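Local atomic coordinates of aromatic amino acid aminotransferase I (Candida albicans WO-1, PDB entry 6HNU), a protein that probably transfers the amino group of aromatic L-amino acids to 2-oxoglutarate with the help of pyridoxal 5'-phosphate, giving aromatic oxo-acids and L-glutamate. Residues 9-15 with 288-292; 133-137 with 318-322; 363-369 with 466-471. All coordinates share one frame; numbering follows the deposited sequence.

Interaction 1 of 3, residues 9-15 with 288-292; sequences AKDLTHL and VEGRV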
loop_
_atom_site.group_PDB
_atom_site.type_symbol
_atom_site.label_atom_id
_atom_site.label_comp_id
_atom_site.label_asym_id
_atom_site.label_seq_id
_atom_site.Cartn_x
_atom_site.Cartn_y
_atom_site.Cartn_z
ATOM N N ALA B 9 -7.261 1.913 -28.632
ATOM C CA ALA B 9 -6.166 0.958 -28.330
ATOM C C ALA B 9 -6.566 -0.434 -28.822
ATOM O O ALA B 9 -7.771 -0.721 -28.921
ATOM C CB ALA B 9 -5.875 0.932 -26.846
ATOM N N LYS B 10 -5.582 -1.281 -29.096
ATOM C CA LYS B 10 -5.825 -2.714 -29.357
ATOM C C LYS B 10 -6.456 -3.318 -28.120
ATOM O O LYS B 10 -6.226 -2.817 -27.012
ATOM C CB LYS B 10 -4.542 -3.453 -29.717
ATOM C CG LYS B 10 -4.013 -3.106 -31.106
ATOM C CD LYS B 10 -3.006 -4.114 -31.627
ATOM C CE LYS B 10 -2.584 -3.837 -33.056
ATOM N NZ LYS B 10 -3.726 -3.944 -33.994
ATOM N N ASP B 11 -7.258 -4.348 -28.338
ATOM C CA ASP B 11 -7.772 -5.224 -27.264
ATOM C C ASP B 11 -6.617 -6.101 -26.792
ATOM O O ASP B 11 -6.190 -6.986 -27.549
ATOM C CB ASP B 11 -8.943 -6.073 -27.762
ATOM C CG ASP B 11 -9.595 -6.823 -26.624
ATOM O OD1 ASP B 11 -8.866 -7.254 -25.711
ATOM O OD2 ASP B 11 -10.827 -6.959 -26.663
ATOM N N LEU B 12 -6.120 -5.879 -25.578
ATOM C CA LEU B 12 -4.975 -6.662 -25.060
ATOM C C LEU B 12 -5.424 -7.493 -23.863
ATOM O O LEU B 12 -4.565 -7.916 -23.060
ATOM C CB LEU B 12 -3.839 -5.690 -24.718
ATOM C CG LEU B 12 -3.285 -4.896 -25.904
ATOM C CD1 LEU B 12 -2.152 -3.969 -25.469
ATOM C CD2 LEU B 12 -2.785 -5.816 -27.004
ATOM N N THR B 13 -6.722 -7.758 -23.722
ATOM C CA THR B 13 -7.198 -8.474 -22.508
ATOM C C THR B 13 -6.627 -9.899 -22.548
ATOM O O THR B 13 -6.386 -10.448 -21.483
ATOM C CB THR B 13 -8.710 -8.314 -22.289
ATOM O OG1 THR B 13 -9.336 -8.800 -23.458
ATOM C CG2 THR B 13 -9.140 -6.886 -22.005
ATOM N N HIS B 14 -6.218 -10.420 -23.708
ATOM C CA HIS B 14 -5.539 -11.740 -23.801
ATOM C C HIS B 14 -4.159 -11.716 -23.101
ATOM O O HIS B 14 -3.581 -12.792 -22.840
ATOM C CB HIS B 14 -5.459 -12.198 -25.274
ATOM C CG HIS B 14 -4.623 -11.304 -26.138
ATOM N ND1 HIS B 14 -5.098 -10.114 -26.642
ATOM C CD2 HIS B 14 -3.354 -11.406 -26.561
ATOM C CE1 HIS B 14 -4.161 -9.540 -27.373
ATOM N NE2 HIS B 14 -3.074 -10.302 -27.321
ATOM N N LEU B 15 -3.610 -10.558 -22.748
ATOM C CA LEU B 15 -2.278 -10.530 -22.074
ATOM C C LEU B 15 -2.446 -10.509 -20.548
ATOM O O LEU B 15 -1.431 -10.694 -19.826
ATOM C CB LEU B 15 -1.485 -9.332 -22.600
ATOM C CG LEU B 15 -1.131 -9.439 -24.081
ATOM C CD1 LEU B 15 -0.284 -8.248 -24.503
ATOM C CD2 LEU B 15 -0.429 -10.768 -24.378
ATOM N N VAL B 288 0.647 4.089 -29.908
ATOM C CA VAL B 288 -0.572 4.101 -30.752
ATOM C C VAL B 288 -1.445 2.882 -30.426
ATOM O O VAL B 288 -2.669 3.036 -30.526
ATOM C CB VAL B 288 -0.224 4.234 -32.249
ATOM C CG1 VAL B 288 0.556 5.513 -32.509
ATOM C CG2 VAL B 288 0.532 3.038 -32.787
ATOM N N GLU B 289 -0.870 1.739 -30.033
ATOM C CA GLU B 289 -1.613 0.467 -29.839
ATOM C C GLU B 289 -2.148 0.315 -28.394
ATOM O O GLU B 289 -2.979 -0.588 -28.175
ATOM C CB GLU B 289 -0.756 -0.746 -30.208
ATOM C CG GLU B 289 -0.267 -0.730 -31.649
ATOM C CD GLU B 289 0.191 -2.073 -32.190
ATOM O OE1 GLU B 289 0.358 -3.012 -31.404
ATOM O OE2 GLU B 289 0.346 -2.179 -33.420
ATOM N N GLY B 290 -1.723 1.135 -27.424
ATOM C CA GLY B 290 -2.170 0.964 -26.020
ATOM C C GLY B 290 -1.529 -0.240 -25.332
ATOM O O GLY B 290 -2.137 -0.782 -24.422
ATOM N N ARG B 291 -0.299 -0.619 -25.699
ATOM C CA ARG B 291 0.385 -1.770 -25.069
ATOM C C ARG B 291 1.452 -1.262 -24.086
ATOM O O ARG B 291 2.346 -2.063 -23.696
ATOM C CB ARG B 291 0.911 -2.674 -26.187
ATOM C CG ARG B 291 2.004 -2.038 -27.051
ATOM C CD ARG B 291 2.677 -3.041 -27.945
ATOM N NE ARG B 291 1.714 -3.676 -28.841
ATOM C CZ ARG B 291 1.136 -4.865 -28.651
ATOM N NH1 ARG B 291 0.251 -5.300 -29.536
ATOM N NH2 ARG B 291 1.457 -5.633 -27.629
ATOM N N VAL B 292 1.428 0.026 -23.740
ATOM C CA VAL B 292 2.384 0.573 -22.728
ATOM C C VAL B 292 1.628 0.797 -21.412
ATOM O O VAL B 292 0.531 1.391 -21.447
ATOM C CB VAL B 292 3.121 1.834 -23.201
ATOM C CG1 VAL B 292 4.105 2.344 -22.163
ATOM C CG2 VAL B 292 3.854 1.587 -24.490
#
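Lys10 N donates to Glu289 O over 2.8 Å, tying the N-terminal loop to the turn that leads into strand 292-297 of the large mixed sheet of the fold-type I architecture of pyridoxal-phosphate enzymes, to which class I aminotransferases belong. The amide comes from above the carbonyl plane, 36° out of it, and it is the one hydrogen bond between 9-15 and 288-292. From there the Lys10 and Glu289 side chains run alongside each other in the same direction. The extended part of the lysine, CD and CE, covers the carboxylate, with Lys10 CE 3.4 Å from Glu289 OE2. The bend at chi4 (-63°) leaves Lys10 NZ 4.5 Å from Glu289 OE2, beyond a salt bridge, so what Lys10 offers the carboxylate is mainly methylenes. Glu289 OE1 is gripped instead by Arg291, whose NE and NH1 both reach it side-on in the guanidinium plane. Arg291 NH2 turns to Asp240, which also accepts from His14 NE2, so one aspartate serves both segments. Gly290, at positive phi, lets Ala9 CB approach Gly290 CA to 3.8 Å. Leu12 lies nearly perpendicular to Arg291. With chi2 anti (-179°), its two methyls divide the work: CD2 lies near the guanidinium, while Leu12 CD1 is carried onto Arg291 CB at 3.4 Å.

Interaction 2 of 3, residues 133-137 with 318-322; sequences WDVIV and LERYV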
loop_
_atom_site.group_PDB
_atom_site.type_symbol
_atom_site.label_atom_id
_atom_site.label_comp_id
_atom_site.label_asym_id
_atom_site.label_seq_id
_atom_site.Cartn_x
_atom_site.Cartn_y
_atom_site.Cartn_z
ATOM N N TRP B 133 -7.482 5.969 -22.902
ATOM C CA TRP B 133 -6.380 5.930 -21.908
ATOM C C TRP B 133 -6.895 6.535 -20.611
ATOM O O TRP B 133 -7.924 7.311 -20.607
ATOM C CB TRP B 133 -5.118 6.642 -22.401
ATOM C CG TRP B 133 -5.219 8.135 -22.439
ATOM C CD1 TRP B 133 -5.798 8.860 -23.440
ATOM C CD2 TRP B 133 -4.772 9.092 -21.456
ATOM N NE1 TRP B 133 -5.714 10.196 -23.165
ATOM C CE2 TRP B 133 -5.127 10.376 -21.942
ATOM C CE3 TRP B 133 -4.103 9.011 -20.226
ATOM C CZ2 TRP B 133 -4.810 11.556 -21.256
ATOM C CZ3 TRP B 133 -3.811 10.172 -19.538
ATOM C CH2 TRP B 133 -4.142 11.426 -20.058
ATOM N N ASP B 134 -6.247 6.177 -19.520
ATOM C CA ASP B 134 -6.626 6.720 -18.206
ATOM C C ASP B 134 -5.420 6.699 -17.277
ATOM O O ASP B 134 -4.345 6.211 -17.675
ATOM C CB ASP B 134 -7.818 5.973 -17.613
ATOM C CG ASP B 134 -8.733 6.875 -16.790
ATOM O OD1 ASP B 134 -8.562 8.133 -16.824
ATOM O OD2 ASP B 134 -9.587 6.323 -16.125
ATOM N N VAL B 135 -5.635 7.297 -16.115
ATOM C CA VAL B 135 -4.709 7.239 -14.965
ATOM C C VAL B 135 -5.496 6.745 -13.755
ATOM O O VAL B 135 -6.668 7.133 -13.571
ATOM C CB VAL B 135 -4.074 8.611 -14.732
ATOM C CG1 VAL B 135 -3.265 9.035 -15.938
ATOM C CG2 VAL B 135 -5.108 9.659 -14.424
ATOM N N ILE B 136 -4.849 5.920 -12.950
ATOM C CA ILE B 136 -5.322 5.502 -11.607
ATOM C C ILE B 136 -4.186 5.783 -10.624
ATOM O O ILE B 136 -3.018 5.883 -11.029
ATOM C CB ILE B 136 -5.753 4.016 -11.620
ATOM C CG1 ILE B 136 -4.619 3.068 -12.018
ATOM C CG2 ILE B 136 -6.980 3.864 -12.524
ATOM C CD1 ILE B 136 -4.894 1.582 -11.790
ATOM N N VAL B 137 -4.528 5.937 -9.372
ATOM C CA VAL B 137 -3.537 6.171 -8.306
ATOM C C VAL B 137 -2.829 4.855 -7.973
ATOM O O VAL B 137 -3.380 3.732 -8.180
ATOM C CB VAL B 137 -4.182 6.845 -7.093
ATOM C CG1 VAL B 137 -4.701 8.201 -7.484
ATOM C CG2 VAL B 137 -5.257 5.973 -6.447
ATOM N N LEU B 318 -6.257 -0.936 -16.809
ATOM C CA LEU B 318 -6.264 -0.159 -15.549
ATOM C C LEU B 318 -7.405 -0.663 -14.658
ATOM O O LEU B 318 -7.200 -0.720 -13.445
ATOM C CB LEU B 318 -6.395 1.349 -15.801
ATOM C CG LEU B 318 -5.160 2.057 -16.338
ATOM C CD1 LEU B 318 -5.251 3.559 -16.162
ATOM C CD2 LEU B 318 -3.931 1.559 -15.689
ATOM N N GLU B 319 -8.540 -1.073 -15.237
ATOM C CA GLU B 319 -9.688 -1.586 -14.461
ATOM C C GLU B 319 -9.276 -2.839 -13.673
ATOM O O GLU B 319 -9.718 -2.956 -12.531
ATOM C CB GLU B 319 -10.900 -1.794 -15.373
ATOM C CG GLU B 319 -12.131 -2.251 -14.607
ATOM C CD GLU B 319 -12.183 -3.751 -14.412
ATOM O OE1 GLU B 319 -11.445 -4.445 -15.151
ATOM O OE2 GLU B 319 -12.902 -4.219 -13.471
ATOM N N ARG B 320 -8.453 -3.730 -14.236
ATOM C CA ARG B 320 -7.937 -4.921 -13.530
ATOM C C ARG B 320 -6.981 -4.516 -12.388
ATOM O O ARG B 320 -7.013 -5.169 -11.330
ATOM C CB ARG B 320 -7.262 -5.888 -14.500
ATOM C CG ARG B 320 -8.220 -6.512 -15.500
ATOM C CD ARG B 320 -9.152 -7.542 -14.882
ATOM N NE ARG B 320 -10.422 -6.984 -14.411
ATOM C CZ ARG B 320 -11.360 -7.667 -13.757
ATOM N NH1 ARG B 320 -12.493 -7.060 -13.446
ATOM N NH2 ARG B 320 -11.192 -8.950 -13.448
ATOM N N TYR B 321 -6.137 -3.515 -12.584
ATOM C CA TYR B 321 -5.360 -2.951 -11.457
ATOM C C TYR B 321 -6.309 -2.465 -10.345
ATOM O O TYR B 321 -5.981 -2.660 -9.180
ATOM C CB TYR B 321 -4.485 -1.784 -11.890
ATOM C CG TYR B 321 -3.192 -2.127 -12.575
ATOM C CD1 TYR B 321 -3.144 -2.327 -13.953
ATOM C CD2 TYR B 321 -1.996 -2.084 -11.889
ATOM C CE1 TYR B 321 -1.941 -2.537 -14.616
ATOM C CE2 TYR B 321 -0.783 -2.320 -12.532
ATOM C CZ TYR B 321 -0.751 -2.531 -13.902
ATOM O OH TYR B 321 0.439 -2.703 -14.560
ATOM N N VAL B 322 -7.408 -1.775 -10.670
ATOM C CA VAL B 322 -8.332 -1.229 -9.636
ATOM C C VAL B 322 -8.931 -2.393 -8.829
ATOM O O VAL B 322 -8.886 -2.359 -7.594
ATOM C CB VAL B 322 -9.403 -0.330 -10.279
ATOM C CG1 VAL B 322 -10.431 0.071 -9.233
ATOM C CG2 VAL B 322 -8.777 0.899 -10.933
#
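Ile136 and Leu318, which bury the most surface here, run antiparallel alongside one another between edge strand 133-138 of the large mixed sheet and helix 315-327, which packs on it. The axes of these short segments are 9.3 Å apart and run nearly parallel, at 17°. Ile136 reaches the helix with both branches. CG1 sits between the backbone N and the carbonyl carbon (chi1 60°), and the extended chi2 carries CD1 on to the helix, where Ile136 CD1 meets Tyr321 CB at 3.4 Å and also lies near Leu318 O. The other branch, Ile136 CG2, touches Val322 CG2 at 3.8 Å. Leu318 answers with its two methyls: CD2 lies along Ile136 CG1 and CD1, while Leu318 CD1 presses on the strand backbone, 3.2 Å from Asp134 O. Tyr321 contributes its CB more than its ring, which turns to helix 141-152, where OH bonds to Thr148. Asp134 offers its CB to the same leucine methyl, its carboxylate being paired with Lys119. No hydrogen bond joins the two segments. Strand and helix are therefore held here mainly by van der Waals fit of aliphatic groups against each other and the backbone, and the polar ends of Asp134 and Tyr321 find their partners outside the interface.

Interaction 3 of 3, residues 363-369 with 466-471; sequences YTHKRDV and YAAVPL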
loop_
_atom_site.group_PDB
_atom_site.type_symbol
_atom_site.label_atom_id
_atom_site.label_comp_id
_atom_site.label_asym_id
_atom_site.label_seq_id
_atom_site.Cartn_x
_atom_site.Cartn_y
_atom_site.Cartn_z
ATOM N N TYR B 363 19.995 18.919 -10.819
ATOM C CA TYR B 363 20.595 17.619 -11.247
ATOM C C TYR B 363 21.648 17.841 -12.335
ATOM O O TYR B 363 22.715 17.180 -12.217
ATOM C CB TYR B 363 19.532 16.594 -11.655
ATOM C CG TYR B 363 19.025 15.849 -10.448
ATOM C CD1 TYR B 363 18.145 16.435 -9.574
ATOM C CD2 TYR B 363 19.510 14.592 -10.126
ATOM C CE1 TYR B 363 17.699 15.792 -8.438
ATOM C CE2 TYR B 363 19.081 13.930 -8.990
ATOM C CZ TYR B 363 18.153 14.515 -8.155
ATOM O OH TYR B 363 17.725 13.923 -7.011
ATOM N N THR B 364 21.404 18.691 -13.333
ATOM C CA THR B 364 22.406 19.034 -14.390
ATOM C C THR B 364 23.735 19.420 -13.740
ATOM O O THR B 364 24.785 18.859 -14.142
ATOM C CB THR B 364 21.890 20.147 -15.308
ATOM O OG1 THR B 364 20.786 19.629 -16.058
ATOM C CG2 THR B 364 22.968 20.649 -16.239
ATOM N N HIS B 365 23.691 20.254 -12.712
ATOM C CA HIS B 365 24.931 20.751 -12.050
ATOM C C HIS B 365 25.621 19.596 -11.315
ATOM O O HIS B 365 26.872 19.463 -11.476
ATOM C CB HIS B 365 24.657 21.956 -11.155
ATOM C CG HIS B 365 25.900 22.427 -10.471
ATOM N ND1 HIS B 365 27.020 22.810 -11.184
ATOM C CD2 HIS B 365 26.212 22.537 -9.165
ATOM C CE1 HIS B 365 27.980 23.123 -10.335
ATOM N NE2 HIS B 365 27.513 22.960 -9.095
ATOM N N LYS B 366 24.862 18.786 -10.556
ATOM C CA LYS B 366 25.394 17.611 -9.805
ATOM C C LYS B 366 26.113 16.676 -10.767
ATOM O O LYS B 366 27.230 16.257 -10.426
ATOM C CB LYS B 366 24.292 16.820 -9.102
ATOM C CG LYS B 366 23.611 17.543 -7.958
ATOM C CD LYS B 366 22.501 16.716 -7.353
ATOM C CE LYS B 366 21.583 17.542 -6.479
ATOM N NZ LYS B 366 22.298 18.134 -5.330
ATOM N N ARG B 367 25.488 16.368 -11.896
ATOM C CA ARG B 367 26.037 15.495 -12.957
ATOM C C ARG B 367 27.346 16.094 -13.522
ATOM O O ARG B 367 28.336 15.319 -13.717
ATOM C CB ARG B 367 24.986 15.297 -14.042
ATOM C CG ARG B 367 25.429 14.395 -15.180
ATOM C CD ARG B 367 26.376 14.988 -16.210
ATOM N NE ARG B 367 26.023 16.358 -16.602
ATOM C CZ ARG B 367 25.080 16.680 -17.474
ATOM N NH1 ARG B 367 24.862 17.957 -17.790
ATOM N NH2 ARG B 367 24.377 15.731 -18.065
ATOM N N ASP B 368 27.386 17.410 -13.778
ATOM C CA ASP B 368 28.598 18.050 -14.360
ATOM C C ASP B 368 29.755 17.882 -13.379
ATOM O O ASP B 368 30.866 17.541 -13.832
ATOM C CB ASP B 368 28.373 19.535 -14.626
ATOM C CG ASP B 368 27.363 19.809 -15.712
ATOM O OD1 ASP B 368 27.166 18.920 -16.586
ATOM O OD2 ASP B 368 26.793 20.925 -15.673
ATOM N N VAL B 369 29.504 18.071 -12.088
ATOM C CA VAL B 369 30.550 18.028 -11.034
ATOM C C VAL B 369 31.060 16.588 -10.903
ATOM O O VAL B 369 32.306 16.375 -10.831
ATOM C CB VAL B 369 30.011 18.609 -9.718
ATOM C CG1 VAL B 369 30.861 18.234 -8.507
ATOM C CG2 VAL B 369 29.871 20.121 -9.849
ATOM N N TYR B 466 25.222 11.042 -7.570
ATOM C CA TYR B 466 25.600 12.454 -7.285
ATOM C C TYR B 466 24.455 13.166 -6.549
ATOM O O TYR B 466 24.576 14.362 -6.323
ATOM C CB TYR B 466 26.020 13.170 -8.570
ATOM C CG TYR B 466 25.200 12.857 -9.800
ATOM C CD1 TYR B 466 23.917 13.361 -9.956
ATOM C CD2 TYR B 466 25.701 12.062 -10.810
ATOM C CE1 TYR B 466 23.176 13.061 -11.085
ATOM C CE2 TYR B 466 24.989 11.770 -11.962
ATOM C CZ TYR B 466 23.702 12.282 -12.086
ATOM O OH TYR B 466 22.953 11.967 -13.165
ATOM N N ALA B 467 23.404 12.456 -6.133
ATOM C CA ALA B 467 22.214 13.053 -5.475
ATOM C C ALA B 467 22.247 12.887 -3.943
ATOM O O ALA B 467 21.320 13.384 -3.257
ATOM C CB ALA B 467 20.981 12.416 -6.062
ATOM N N ALA B 468 23.210 12.140 -3.395
ATOM C CA ALA B 468 23.111 11.613 -2.012
ATOM C C ALA B 468 23.852 12.531 -1.038
ATOM O O ALA B 468 23.379 12.612 0.139
ATOM C CB ALA B 468 23.608 10.180 -1.924
ATOM N N VAL B 469 24.959 13.156 -1.477
ATOM C CA VAL B 469 25.889 13.924 -0.589
ATOM C C VAL B 469 26.151 15.298 -1.201
ATOM O O VAL B 469 26.066 15.498 -2.417
ATOM C CB VAL B 469 27.238 13.204 -0.323
ATOM C CG1 VAL B 469 27.091 11.866 0.395
ATOM C CG2 VAL B 469 28.041 13.042 -1.591
ATOM N N PRO B 470 26.539 16.274 -0.355
ATOM C CA PRO B 470 27.030 17.571 -0.831
ATOM C C PRO B 470 28.130 17.415 -1.885
ATOM O O PRO B 470 28.854 16.434 -1.799
ATOM C CB PRO B 470 27.590 18.204 0.455
ATOM C CG PRO B 470 26.747 17.600 1.562
ATOM C CD PRO B 470 26.530 16.166 1.114
ATOM N N LEU B 471 28.255 18.364 -2.823
ATOM C CA LEU B 471 29.028 18.190 -4.079
ATOM C C LEU B 471 30.535 18.218 -3.807
ATOM O O LEU B 471 31.294 17.694 -4.645
ATOM C CB LEU B 471 28.614 19.257 -5.087
ATOM C CG LEU B 471 27.231 19.033 -5.699
ATOM C CD1 LEU B 471 26.889 20.119 -6.713
ATOM C CD2 LEU B 471 27.127 17.650 -6.338
HETATM O O HOH W 1 23.861 16.194 -4.119
#
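The Tyr466 ring lies with one face against helix 334-377: Arg367 CA stands 3.9 Å from the ring centroid, 6° off the normal, a CH-pi contact, and Arg367 CB covers the same face nearer CZ. At the ring edge, close to its plane, comes Tyr363 CD2, 4.1 Å from Tyr466 CE1. Lys366 CB approaches at a slant beside CD1. With chi1 at 40°, CG of Tyr466 is wedged between N and C, and the ring turns its face to the helix; OH bonds to Gly391 O. The Tyr363 ring meets the Ala467 methyl obliquely, and Leu471 CD1 lies 3.5 Å from His365 CD2. The second methyl, Leu471 CD2, lies 3.9 Å from Lys366 CG. Lys366 runs out between Tyr466 and Leu471, Lys366 CD 3.3 Å from Tyr466 O, then bends at chi4 (-62°), and Lys366 NZ lies 2.8 Å from a water oxygen. That water donates to Tyr466 O and Val469 O of the turn that joins strand 459-465 of the four-stranded antiparallel sheet to the C-terminal helix 471-489, N-capped by Pro470. Leu49 of the second subunit packs on Tyr363, Lys366 and Ala467. With no direct hydrogen bond across it, the contact relies on ring and aliphatic packing; one water relays a buried lysine to two backbone carbonyls, and NZ also bonds weakly to Tyr52 OH of the second subunit.

Overall arrangement
Interactions 1 and 2 lie on the same side of the chain's centre, their own centres about 14 Å apart without touching, and serve one sheet: 288-292 leads into strand 292-297, 133-137 is on its edge strand, and strand 309-314, between those two, touches side chains of both contacts. Interaction 3 lies on the opposite side, about 39 and 35 Å from them between centres, where helix 334-377 meets the turn before helix 471-489 near the second subunit. Interaction 2 is buried, without a hydrogen bond across it, and mostly apolar; interaction 3 is also buried but adds aromatic contacts and a water bridge. Interaction 1, only partly buried, combines a direct backbone bond with charged side chains.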